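Local coordinates for protein Ydr267cp (Saccharomyces cerevisiae, PDB 2HES) that serves as an essential component of the cytosolic iron-sulfur protein assembly machinery and is required for the maturation of extramitochondrial iron-sulfur proteins, at residues V192-H196 against V223-K227; V211-C215 against Q237-E242; L263-A269 against E297-W303; T310-T314 against N322-L326. One frame throughout, in Å; residues are numbered along the deposited sequence.

Contact 1 (V192-H196 against V223-K227)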
loop_
_atom_site.group_PDB
_atom_site.type_symbol
_atom_site.label_atom_id
_atom_site.label_comp_id
_atom_site.label_asym_id
_atom_site.label_seq_id
_atom_site.Cartn_x
_atom_site.Cartn_y
_atom_site.Cartn_z
ATOM N N VAL A 192 10.257 9.293 13.419
ATOM C CA VAL A 192 9.832 10.156 12.350
ATOM C C VAL A 192 11.016 10.115 11.359
ATOM O O VAL A 192 12.171 10.434 11.736
ATOM C CB VAL A 192 9.616 11.601 12.824
ATOM C CG1 VAL A 192 9.122 12.446 11.660
ATOM C CG2 VAL A 192 8.680 11.669 14.045
ATOM N N LEU A 193 10.736 9.644 10.154
ATOM C CA LEU A 193 11.701 9.526 9.065
ATOM C C LEU A 193 11.665 10.814 8.237
ATOM O O LEU A 193 10.783 10.996 7.387
ATOM C CB LEU A 193 11.394 8.314 8.179
ATOM C CG LEU A 193 11.437 6.934 8.866
ATOM C CD1 LEU A 193 11.227 5.758 7.976
ATOM C CD2 LEU A 193 12.711 6.780 9.489
ATOM N N ASN A 194 12.639 11.686 8.518
ATOM C CA ASN A 194 12.751 13.028 7.957
ATOM C C ASN A 194 13.782 12.967 6.851
ATOM O O ASN A 194 14.897 12.453 7.063
ATOM C CB ASN A 194 13.291 13.972 9.013
ATOM C CG ASN A 194 12.296 14.300 10.068
ATOM O OD1 ASN A 194 11.139 14.595 9.769
ATOM N ND2 ASN A 194 12.741 14.296 11.327
ATOM N N GLY A 195 13.415 13.460 5.675
ATOM C CA GLY A 195 14.373 13.580 4.589
ATOM C C GLY A 195 13.759 13.877 3.233
ATOM O O GLY A 195 14.356 14.605 2.397
ATOM N N HIS A 196 12.592 13.290 2.955
ATOM C CA HIS A 196 11.986 13.557 1.662
ATOM C C HIS A 196 11.650 15.059 1.631
ATOM O O HIS A 196 11.396 15.701 2.676
ATOM C CB HIS A 196 10.694 12.738 1.441
ATOM C CG HIS A 196 10.919 11.344 0.937
ATOM N ND1 HIS A 196 11.517 11.061 -0.272
ATOM C CD2 HIS A 196 10.568 10.142 1.471
ATOM C CE1 HIS A 196 11.550 9.751 -0.447
ATOM N NE2 HIS A 196 10.979 9.178 0.593
ATOM N N VAL A 223 13.097 7.460 -4.444
ATOM C CA VAL A 223 12.750 6.312 -3.550
ATOM C C VAL A 223 13.867 6.223 -2.559
ATOM O O VAL A 223 15.039 6.130 -2.989
ATOM C CB VAL A 223 12.661 5.000 -4.325
ATOM C CG1 VAL A 223 12.230 3.897 -3.364
ATOM C CG2 VAL A 223 11.595 5.184 -5.412
ATOM N N ARG A 224 13.546 6.352 -1.270
ATOM C CA ARG A 224 14.577 6.221 -0.182
ATOM C C ARG A 224 14.502 4.845 0.447
ATOM O O ARG A 224 13.412 4.257 0.550
ATOM C CB ARG A 224 14.328 7.279 0.905
ATOM C CG ARG A 224 14.716 8.726 0.475
ATOM C CD ARG A 224 14.511 9.818 1.568
ATOM N NE ARG A 224 15.173 11.045 1.043
ATOM C CZ ARG A 224 16.172 11.714 1.637
ATOM N NH1 ARG A 224 16.607 11.347 2.820
ATOM N NH2 ARG A 224 16.704 12.783 1.032
ATOM N N VAL A 225 15.635 4.339 0.930
ATOM C CA VAL A 225 15.640 3.119 1.717
ATOM C C VAL A 225 16.133 3.561 3.097
ATOM O O VAL A 225 17.182 4.207 3.223
ATOM C CB VAL A 225 16.540 2.074 1.109
ATOM C CG1 VAL A 225 16.695 0.879 1.999
ATOM C CG2 VAL A 225 16.002 1.646 -0.249
ATOM N N TRP A 226 15.327 3.240 4.102
ATOM C CA TRP A 226 15.584 3.640 5.462
ATOM C C TRP A 226 15.952 2.385 6.231
ATOM O O TRP A 226 15.334 1.325 6.028
ATOM C CB TRP A 226 14.291 4.198 6.050
ATOM C CG TRP A 226 13.687 5.333 5.290
ATOM C CD1 TRP A 226 12.747 5.252 4.255
ATOM C CD2 TRP A 226 13.887 6.734 5.546
ATOM N NE1 TRP A 226 12.413 6.544 3.841
ATOM C CE2 TRP A 226 13.070 7.452 4.640
ATOM C CE3 TRP A 226 14.681 7.464 6.469
ATOM C CZ2 TRP A 226 13.045 8.872 4.604
ATOM C CZ3 TRP A 226 14.644 8.898 6.423
ATOM C CH2 TRP A 226 13.839 9.559 5.501
ATOM N N LYS A 227 16.827 2.544 7.215
ATOM C CA LYS A 227 17.318 1.421 7.993
ATOM C C LYS A 227 17.189 1.688 9.480
ATOM O O LYS A 227 17.617 2.734 9.965
ATOM C CB LYS A 227 18.792 1.269 7.713
ATOM C CG LYS A 227 19.503 0.231 8.644
ATOM C CD LYS A 227 21.009 0.125 8.221
ATOM C CE LYS A 227 21.294 -0.466 6.918
ATOM N NZ LYS A 227 22.812 -0.147 6.860
#
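How a WD40 propeller ties the end of one blade to the next is well illustrated by 223-227, a strand that turns alternate side chains toward the Gly-His turn at 195-196. Val-223 points away, and Arg-224 is the first to engage. Arg-224 CD lies over the His-196 ring, 3.6 Å from the centroid and 11° off the normal, a CH-pi contact, while Arg-224 NH2 stands 3.3 Å from Gly-195 O at an angle too poor for a hydrogen bond. Gly-195 has backbone angles (168°/-37°) that call for glycine, and a CB there would also clash with the guanidinium. Past Val-225 comes Trp-226, the Trp of the repeat's Trp-Asp position, here followed by Lys-227. Leu-193 CB sits 3.6 Å above the centroid of the Trp-226 six-membered ring, a second CH-pi contact, and Asn-194 O meets the ring edge at Trp-226 CH2 (3.5 Å). Ser-216 OG bonds both Trp-226 NE1 and His-196 NE2, and Asp-220 holds His-196 ND1, completing the Asp-His-Ser-Trp tetrad familiar in WD40 repeats. Strand 223-231 runs between 213-218 and 237-244 in its own sheet, whereas Leu-193 belongs to strand 186-193, at one edge of the preceding sheet, and touches Leu-214 and Trp-239.

Contact 2 (V211-C215 against Q237-E242)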
loop_
_atom_site.group_PDB
_atom_site.type_symbol
_atom_site.label_atom_id
_atom_site.label_comp_id
_atom_site.label_asym_id
_atom_site.label_seq_id
_atom_site.Cartn_x
_atom_site.Cartn_y
_atom_site.Cartn_z
ATOM N N VAL A 211 16.425 -7.415 11.518
ATOM C CA VAL A 211 16.200 -5.991 11.788
ATOM C C VAL A 211 15.629 -5.281 10.560
ATOM O O VAL A 211 15.860 -5.688 9.408
ATOM C CB VAL A 211 17.472 -5.303 12.324
ATOM C CG1 VAL A 211 17.915 -5.995 13.655
ATOM C CG2 VAL A 211 18.585 -5.351 11.250
ATOM N N PHE A 212 14.921 -4.181 10.804
ATOM C CA PHE A 212 13.959 -3.651 9.813
ATOM C C PHE A 212 14.561 -2.666 8.830
ATOM O O PHE A 212 15.475 -1.923 9.160
ATOM C CB PHE A 212 12.801 -2.910 10.513
ATOM C CG PHE A 212 12.329 -3.567 11.786
ATOM C CD1 PHE A 212 11.800 -4.867 11.778
ATOM C CD2 PHE A 212 12.430 -2.880 12.998
ATOM C CE1 PHE A 212 11.374 -5.464 12.953
ATOM C CE2 PHE A 212 11.990 -3.479 14.210
ATOM C CZ PHE A 212 11.475 -4.776 14.165
ATOM N N ARG A 213 14.006 -2.658 7.617
ATOM C CA ARG A 213 14.244 -1.529 6.683
ATOM C C ARG A 213 12.933 -1.203 5.995
ATOM O O ARG A 213 11.973 -1.990 6.070
ATOM C CB ARG A 213 15.287 -1.873 5.614
ATOM C CG ARG A 213 16.666 -2.146 6.198
ATOM C CD ARG A 213 17.697 -2.148 5.063
ATOM N NE ARG A 213 17.456 -3.259 4.131
ATOM C CZ ARG A 213 18.204 -3.505 3.064
ATOM N NH1 ARG A 213 19.255 -2.717 2.774
ATOM N NH2 ARG A 213 17.928 -4.542 2.291
ATOM N N LEU A 214 12.887 -0.037 5.361
ATOM C CA LEU A 214 11.641 0.389 4.703
ATOM C C LEU A 214 12.011 1.177 3.450
ATOM O O LEU A 214 12.997 1.927 3.510
ATOM C CB LEU A 214 10.873 1.318 5.668
ATOM C CG LEU A 214 9.570 1.916 5.206
ATOM C CD1 LEU A 214 8.453 1.111 5.845
ATOM C CD2 LEU A 214 9.456 3.414 5.554
ATOM N N CYS A 215 11.262 1.030 2.344
ATOM C CA CYS A 215 11.463 1.977 1.224
ATOM C C CYS A 215 10.257 2.879 1.094
ATOM O O CYS A 215 9.112 2.522 1.481
ATOM C CB CYS A 215 11.732 1.247 -0.090
ATOM S SG CYS A 215 10.338 0.191 -0.673
ATOM N N GLN A 237 12.822 4.573 18.355
ATOM C CA GLN A 237 13.666 3.879 17.370
ATOM C C GLN A 237 14.496 4.868 16.603
ATOM O O GLN A 237 13.971 5.882 16.130
ATOM C CB GLN A 237 12.806 3.098 16.378
ATOM C CG GLN A 237 12.024 1.927 17.029
ATOM C CD GLN A 237 11.279 1.061 16.027
ATOM O OE1 GLN A 237 11.171 1.401 14.848
ATOM N NE2 GLN A 237 10.753 -0.094 16.511
ATOM N N GLU A 238 15.774 4.550 16.442
ATOM C CA GLU A 238 16.674 5.351 15.631
ATOM C C GLU A 238 16.669 4.778 14.234
ATOM O O GLU A 238 16.872 3.593 14.046
ATOM C CB GLU A 238 18.077 5.337 16.219
ATOM C CG GLU A 238 18.083 5.747 17.692
ATOM C CD GLU A 238 19.446 6.135 18.224
ATOM O OE1 GLU A 238 20.454 6.094 17.460
ATOM O OE2 GLU A 238 19.515 6.470 19.430
ATOM N N TRP A 239 16.437 5.636 13.254
ATOM C CA TRP A 239 16.340 5.208 11.866
ATOM C C TRP A 239 17.118 6.240 10.997
ATOM O O TRP A 239 17.100 7.459 11.321
ATOM C CB TRP A 239 14.819 5.119 11.559
ATOM C CG TRP A 239 14.460 4.155 10.612
ATOM C CD1 TRP A 239 14.901 4.180 9.341
ATOM C CD2 TRP A 239 13.564 2.993 10.710
ATOM N NE1 TRP A 239 14.378 3.142 8.641
ATOM C CE2 TRP A 239 13.568 2.396 9.432
ATOM C CE3 TRP A 239 12.792 2.381 11.742
ATOM C CZ2 TRP A 239 12.841 1.262 9.118
ATOM C CZ3 TRP A 239 12.050 1.229 11.411
ATOM C CH2 TRP A 239 12.110 0.684 10.102
ATOM N N VAL A 240 17.823 5.785 9.951
ATOM C CA VAL A 240 18.495 6.726 8.998
ATOM C C VAL A 240 18.134 6.334 7.579
ATOM O O VAL A 240 17.755 5.213 7.361
ATOM C CB VAL A 240 20.041 6.753 9.127
ATOM C CG1 VAL A 240 20.417 7.270 10.531
ATOM C CG2 VAL A 240 20.694 5.352 8.727
ATOM N N CYS A 241 18.220 7.277 6.630
ATOM C CA CYS A 241 18.048 6.936 5.228
ATOM C C CYS A 241 19.405 6.408 4.766
ATOM O O CYS A 241 20.420 7.148 4.834
ATOM C CB CYS A 241 17.679 8.190 4.429
ATOM S SG CYS A 241 17.645 7.775 2.703
ATOM N N GLU A 242 19.460 5.134 4.411
ATOM C CA GLU A 242 20.736 4.555 4.004
ATOM C C GLU A 242 21.060 4.681 2.533
ATOM O O GLU A 242 22.209 4.601 2.162
ATOM C CB GLU A 242 20.749 3.100 4.390
ATOM C CG GLU A 242 20.108 2.218 3.438
ATOM C CD GLU A 242 20.560 0.772 3.644
ATOM O OE1 GLU A 242 21.750 0.438 3.674
ATOM O OE2 GLU A 242 19.690 -0.019 3.846
#
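Three carboxylates surround the guanidinium of Arg-213, and one of them belongs to 237-242. Although the CA-to-CB bond points away from that segment, the side chain bends at chi3 (m) and brings Arg-213 NH1 within 2.9 Å of Glu-242 OE2, in a salt bridge with a hydrogen-bond angle of 156°. NH1 also pairs with Glu-278 of the following blade, and NE with Asp-206, so two further carboxylates attend the same guanidinium. Glu-242 OE1 has a long, weak ion pair with Lys-227. Among backbone groups, Phe-212 and Leu-214 bond to Tyr-228 and Trp-226 of the intervening strand 223-231, while Arg-213 bonds to Asp-206 on the other side. Apolar contact centres on Trp-239, whose CH2 lies 3.7 Å from Phe-212 CB and whose CZ2 lies 4.0 Å from Leu-214 CB. The short strand axes, 9.0 Å apart and 52° from parallel, belong to next-but-one neighbours, the second and fourth strands of a four-stranded, strongly twisted antiparallel sheet, as in the blades of a WD40 beta-propeller.

Contact 3 (L263-A269 against E297-W303)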
loop_
_atom_site.group_PDB
_atom_site.type_symbol
_atom_site.label_atom_id
_atom_site.label_comp_id
_atom_site.label_asym_id
_atom_site.label_seq_id
_atom_site.Cartn_x
_atom_site.Cartn_y
_atom_site.Cartn_z
ATOM N N LEU A 263 13.387 -7.531 -4.257
ATOM C CA LEU A 263 13.431 -6.486 -5.275
ATOM C C LEU A 263 12.431 -5.389 -4.951
ATOM O O LEU A 263 11.308 -5.687 -4.533
ATOM C CB LEU A 263 13.084 -7.045 -6.676
ATOM C CG LEU A 263 13.964 -8.145 -7.286
ATOM C CD1 LEU A 263 13.442 -8.519 -8.669
ATOM C CD2 LEU A 263 15.457 -7.764 -7.331
ATOM N N ILE A 264 12.795 -4.141 -5.231
ATOM C CA ILE A 264 11.868 -3.018 -5.065
ATOM C C ILE A 264 11.299 -2.685 -6.465
ATOM O O ILE A 264 12.041 -2.685 -7.448
ATOM C CB ILE A 264 12.578 -1.748 -4.473
ATOM C CG1 ILE A 264 13.000 -2.010 -3.025
ATOM C CG2 ILE A 264 11.662 -0.491 -4.535
ATOM C CD1 ILE A 264 13.831 -0.874 -2.438
ATOM N N ALA A 265 10.011 -2.408 -6.523
ATOM C CA ALA A 265 9.368 -1.811 -7.706
ATOM C C ALA A 265 8.847 -0.416 -7.404
ATOM O O ALA A 265 8.335 -0.154 -6.291
ATOM C CB ALA A 265 8.220 -2.730 -8.172
ATOM N N SER A 266 8.980 0.507 -8.365
ATOM C CA SER A 266 8.372 1.828 -8.222
ATOM C C SER A 266 7.561 2.210 -9.469
ATOM O O SER A 266 7.856 1.740 -10.575
ATOM C CB SER A 266 9.430 2.905 -7.944
ATOM O OG SER A 266 10.338 3.044 -9.050
ATOM N N VAL A 267 6.536 3.015 -9.251
ATOM C CA VAL A 267 5.775 3.603 -10.360
ATOM C C VAL A 267 5.494 5.058 -10.162
ATOM O O VAL A 267 5.265 5.533 -9.030
ATOM C CB VAL A 267 4.435 2.819 -10.652
ATOM C CG1 VAL A 267 4.720 1.400 -11.037
ATOM C CG2 VAL A 267 3.440 2.923 -9.461
ATOM N N GLY A 268 5.398 5.789 -11.283
ATOM C CA GLY A 268 5.244 7.212 -11.169
ATOM C C GLY A 268 4.198 7.859 -12.057
ATOM O O GLY A 268 3.602 7.204 -12.940
ATOM N N ALA A 269 3.994 9.147 -11.809
ATOM C CA ALA A 269 3.155 10.012 -12.648
ATOM C C ALA A 269 3.622 9.985 -14.090
ATOM O O ALA A 269 2.827 10.232 -15.026
ATOM C CB ALA A 269 3.167 11.450 -12.118
ATOM N N GLU A 297 -0.907 8.319 -15.951
ATOM C CA GLU A 297 -0.193 8.240 -14.667
ATOM C C GLU A 297 -0.441 6.850 -14.082
ATOM O O GLU A 297 -1.527 6.278 -14.293
ATOM C CB GLU A 297 -0.679 9.336 -13.717
ATOM C CG GLU A 297 -0.189 10.759 -14.135
ATOM C CD GLU A 297 -0.496 11.874 -13.144
ATOM O OE1 GLU A 297 -1.050 11.621 -12.057
ATOM O OE2 GLU A 297 -0.187 13.043 -13.453
ATOM N N ILE A 298 0.558 6.282 -13.402
ATOM C CA ILE A 298 0.396 4.968 -12.785
ATOM C C ILE A 298 0.366 5.185 -11.269
ATOM O O ILE A 298 1.261 5.865 -10.719
ATOM C CB ILE A 298 1.535 3.985 -13.146
ATOM C CG1 ILE A 298 1.785 3.898 -14.661
ATOM C CG2 ILE A 298 1.274 2.605 -12.537
ATOM C CD1 ILE A 298 2.944 3.004 -15.034
ATOM N N ASN A 299 -0.612 4.585 -10.577
ATOM C CA ASN A 299 -0.866 4.958 -9.176
ATOM C C ASN A 299 -0.446 3.901 -8.186
ATOM O O ASN A 299 -0.259 4.203 -6.981
ATOM C CB ASN A 299 -2.365 5.206 -8.979
ATOM C CG ASN A 299 -2.864 6.354 -9.810
ATOM O OD1 ASN A 299 -2.367 7.477 -9.706
ATOM N ND2 ASN A 299 -3.853 6.078 -10.652
ATOM N N VAL A 300 -0.376 2.666 -8.660
ATOM C CA VAL A 300 -0.230 1.500 -7.759
ATOM C C VAL A 300 0.528 0.360 -8.400
ATOM O O VAL A 300 0.398 0.118 -9.610
ATOM C CB VAL A 300 -1.607 1.043 -7.107
ATOM C CG1 VAL A 300 -2.640 0.626 -8.158
ATOM C CG2 VAL A 300 -1.390 -0.081 -6.147
ATOM N N VAL A 301 1.345 -0.329 -7.589
ATOM C CA VAL A 301 2.109 -1.481 -8.032
ATOM C C VAL A 301 2.188 -2.516 -6.924
ATOM O O VAL A 301 2.364 -2.152 -5.772
ATOM C CB VAL A 301 3.556 -1.075 -8.490
ATOM C CG1 VAL A 301 4.364 -0.449 -7.327
ATOM C CG2 VAL A 301 4.284 -2.259 -9.112
ATOM N N LYS A 302 2.067 -3.800 -7.286
ATOM C CA LYS A 302 2.198 -4.910 -6.333
ATOM C C LYS A 302 2.941 -6.085 -6.944
ATOM O O LYS A 302 2.807 -6.344 -8.126
ATOM C CB LYS A 302 0.798 -5.384 -5.895
ATOM C CG LYS A 302 0.010 -4.438 -4.985
ATOM C CD LYS A 302 0.711 -4.250 -3.641
ATOM C CE LYS A 302 -0.265 -4.039 -2.501
ATOM N NZ LYS A 302 -1.232 -2.929 -2.637
ATOM N N TRP A 303 3.670 -6.824 -6.118
ATOM C CA TRP A 303 4.343 -8.056 -6.500
ATOM C C TRP A 303 3.383 -9.175 -6.163
ATOM O O TRP A 303 2.903 -9.236 -5.021
ATOM C CB TRP A 303 5.568 -8.281 -5.642
ATOM C CG TRP A 303 6.707 -7.374 -5.896
ATOM C CD1 TRP A 303 7.100 -6.313 -5.131
ATOM C CD2 TRP A 303 7.648 -7.473 -6.967
ATOM N NE1 TRP A 303 8.224 -5.739 -5.663
ATOM C CE2 TRP A 303 8.584 -6.428 -6.792
ATOM C CE3 TRP A 303 7.798 -8.345 -8.054
ATOM C CZ2 TRP A 303 9.644 -6.222 -7.664
ATOM C CZ3 TRP A 303 8.848 -8.144 -8.925
ATOM C CH2 TRP A 303 9.769 -7.089 -8.722
#
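Two strands from different sheets run nearly antiparallel here, their short axes 163° apart and as close as 5.8 Å, yet a single backbone hydrogen bond joins them: Ile-298 N to Gly-268 O, 3.2 Å. This is the inner junction between adjacent blades of a WD40 beta-propeller, where the second strand of one repeat, 264-268, meets the first strand of the next, 298-303. The blades splay apart like a wedge. The CA atoms of Ala-269 and Glu-297 are 4.3 Å apart, those of Ala-265 and Val-301 7.3 Å, and those of Leu-263 and Trp-303 9.3 Å, and the indole of Trp-303 fills the wide end. Near the narrow end Val-267 fits between Ile-298 and Val-301, with Val-267 CB 3.7 Å from Ile-298 CG2 and Val-267 CG1 3.7 Å from Val-301 CB. Asn-299 and Val-300 together face Gly-315 in a classic beta bulge; both point away from 263-269, with Ile-298 and Val-301, on either side of them, turned toward it. At the narrow end Glu-297 lays its CG 3.2 Å from Ala-269 O and bonds Tyr-254 through OE1. At the opposite end Trp-303 NE1 donates to Ala-257 O on the strand beside 264-268, while Trp-303 CZ2 lies 3.7 Å from Leu-263 CB and 3.8 Å from Ala-265 CB.

Contact 4 (T310-T314 against N322-L326)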
loop_
_atom_site.group_PDB
_atom_site.type_symbol
_atom_site.label_atom_id
_atom_site.label_comp_id
_atom_site.label_asym_id
_atom_site.label_seq_id
_atom_site.Cartn_x
_atom_site.Cartn_y
_atom_site.Cartn_z
ATOM N N THR A 310 6.797 -15.166 -9.388
ATOM C CA THR A 310 6.228 -13.856 -9.001
ATOM C C THR A 310 6.227 -12.810 -10.143
ATOM O O THR A 310 7.177 -12.734 -10.930
ATOM C CB THR A 310 6.787 -13.349 -7.600
ATOM O OG1 THR A 310 7.105 -11.944 -7.632
ATOM C CG2 THR A 310 8.002 -14.174 -7.103
ATOM N N ILE A 311 5.118 -12.072 -10.261
ATOM C CA ILE A 311 4.862 -11.100 -11.349
ATOM C C ILE A 311 4.473 -9.703 -10.811
ATOM O O ILE A 311 4.320 -9.528 -9.606
ATOM C CB ILE A 311 3.785 -11.611 -12.354
ATOM C CG1 ILE A 311 2.406 -11.732 -11.714
ATOM C CG2 ILE A 311 4.185 -12.947 -12.991
ATOM C CD1 ILE A 311 1.457 -10.652 -12.148
ATOM N N LEU A 312 4.332 -8.716 -11.691
ATOM C CA LEU A 312 3.984 -7.373 -11.232
ATOM C C LEU A 312 2.610 -6.969 -11.722
ATOM O O LEU A 312 2.246 -7.192 -12.880
ATOM C CB LEU A 312 5.039 -6.326 -11.675
ATOM C CG LEU A 312 6.384 -6.434 -10.952
ATOM C CD1 LEU A 312 7.591 -6.100 -11.838
ATOM C CD2 LEU A 312 6.335 -5.545 -9.718
ATOM N N ALA A 313 1.836 -6.345 -10.854
ATOM C CA ALA A 313 0.626 -5.681 -11.317
ATOM C C ALA A 313 0.750 -4.177 -11.165
ATOM O O ALA A 313 1.251 -3.694 -10.125
ATOM C CB ALA A 313 -0.578 -6.195 -10.550
ATOM N N THR A 314 0.287 -3.437 -12.186
ATOM C CA THR A 314 0.242 -1.995 -12.125
ATOM C C THR A 314 -1.149 -1.503 -12.419
ATOM O O THR A 314 -1.823 -2.041 -13.322
ATOM C CB THR A 314 1.226 -1.321 -13.143
ATOM O OG1 THR A 314 0.977 -1.821 -14.467
ATOM C CG2 THR A 314 2.645 -1.604 -12.787
ATOM N N ASN A 322 -2.489 -3.602 -15.655
ATOM C CA ASN A 322 -1.555 -4.380 -16.454
ATOM C C ASN A 322 -0.788 -5.377 -15.596
ATOM O O ASN A 322 -0.332 -5.056 -14.488
ATOM C CB ASN A 322 -0.594 -3.448 -17.208
ATOM C CG ASN A 322 -1.285 -2.631 -18.267
ATOM O OD1 ASN A 322 -1.228 -1.389 -18.268
ATOM N ND2 ASN A 322 -1.941 -3.313 -19.188
ATOM N N PHE A 323 -0.637 -6.586 -16.117
ATOM C CA PHE A 323 0.086 -7.644 -15.445
ATOM C C PHE A 323 1.333 -7.899 -16.240
ATOM O O PHE A 323 1.256 -8.139 -17.455
ATOM C CB PHE A 323 -0.734 -8.931 -15.375
ATOM C CG PHE A 323 -1.961 -8.813 -14.545
ATOM C CD1 PHE A 323 -1.906 -9.064 -13.173
ATOM C CD2 PHE A 323 -3.170 -8.434 -15.126
ATOM C CE1 PHE A 323 -3.052 -8.944 -12.394
ATOM C CE2 PHE A 323 -4.329 -8.317 -14.356
ATOM C CZ PHE A 323 -4.266 -8.576 -12.988
ATOM N N TRP A 324 2.478 -7.827 -15.557
ATOM C CA TRP A 324 3.775 -7.916 -16.208
ATOM C C TRP A 324 4.585 -9.068 -15.676
ATOM O O TRP A 324 4.524 -9.406 -14.479
ATOM C CB TRP A 324 4.588 -6.635 -16.007
ATOM C CG TRP A 324 3.829 -5.379 -16.231
ATOM C CD1 TRP A 324 3.054 -4.736 -15.323
ATOM C CD2 TRP A 324 3.769 -4.607 -17.436
ATOM N NE1 TRP A 324 2.526 -3.598 -15.872
ATOM C CE2 TRP A 324 2.942 -3.499 -17.176
ATOM C CE3 TRP A 324 4.353 -4.732 -18.713
ATOM C CZ2 TRP A 324 2.660 -2.527 -18.141
ATOM C CZ3 TRP A 324 4.067 -3.771 -19.673
ATOM C CH2 TRP A 324 3.231 -2.674 -19.380
ATOM N N SER A 325 5.363 -9.664 -16.567
ATOM C CA SER A 325 6.297 -10.691 -16.196
ATOM C C SER A 325 7.703 -10.127 -16.165
ATOM O O SER A 325 8.035 -9.227 -16.937
ATOM C CB SER A 325 6.247 -11.848 -17.190
ATOM O OG SER A 325 6.552 -13.040 -16.510
ATOM N N LEU A 326 8.537 -10.681 -15.292
ATOM C CA LEU A 326 9.913 -10.224 -15.162
ATOM C C LEU A 326 10.896 -11.275 -15.658
ATOM O O LEU A 326 11.021 -12.329 -15.040
ATOM C CB LEU A 326 10.216 -9.864 -13.698
ATOM C CG LEU A 326 11.401 -8.928 -13.456
ATOM C CD1 LEU A 326 11.125 -7.558 -14.060
ATOM C CD2 LEU A 326 11.671 -8.832 -11.946
#
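The shortest polar link in this hairpin runs between side chains: Trp-324 NE1 donates to Thr-314 OG1 at 2.7 Å and 176°, almost perfectly linear. It crosses the ladder diagonally, since Thr-314 is paired with Asn-322 and Leu-312 with Trp-324. Both of these are hydrogen-bonded antiparallel pairs, with Leu-312 N to Trp-324 O at 2.9 Å, Trp-324 N to Leu-312 O at 2.8 Å, and both bonds between Thr-314 and Asn-322 (N to O in each direction) at 2.9 Å. Ala-313 and Phe-323 form the non-hydrogen-bonded pair between them. Outward from the backbone, Ala-313 CB (4.1 Å) and Ile-311 CD1 (3.9 Å) reach Phe-323 CD1, the latter at the ring edge. On the face bearing Trp-324, Leu-312 CD1 meets Leu-326 CD1 at 4.4 Å. Thr-314 OG1 is also bonded to His-293 NE2, giving the His-Thr-Trp chain characteristic of a WD repeat. Chemically, the buried indole NH of Trp-324 is thus satisfied by a threonine within its own hairpin, allowing a large aromatic side chain to lie among Leu-6, Leu-273 and other apolar neighbours without an unmet donor.

In the fold
Seven four-stranded antiparallel sheets form the propeller, and the four contacts touch four consecutive blades, ending with the one that closes the ring. Contacts 1 and 2, centres 7 Å apart, interlock along the chain and share the sheet of 200-244; contact 1 reaches it from the preceding blade, contact 2 spans it. Contact 3 follows, its centre about 18 Å from that of contact 1, and bridges to the final blade; Val-225 and Cys-215 already touch Ile-264. The centre of contact 4 lies about 10 Å from that of contact 3, on strand 312-316, which pairs with 298-303. It stays about 13 Å from contact 1 at the nearest atoms. Strand 320-325 then pairs with the N-terminal strand 5-11, so the last blade combines both chain ends.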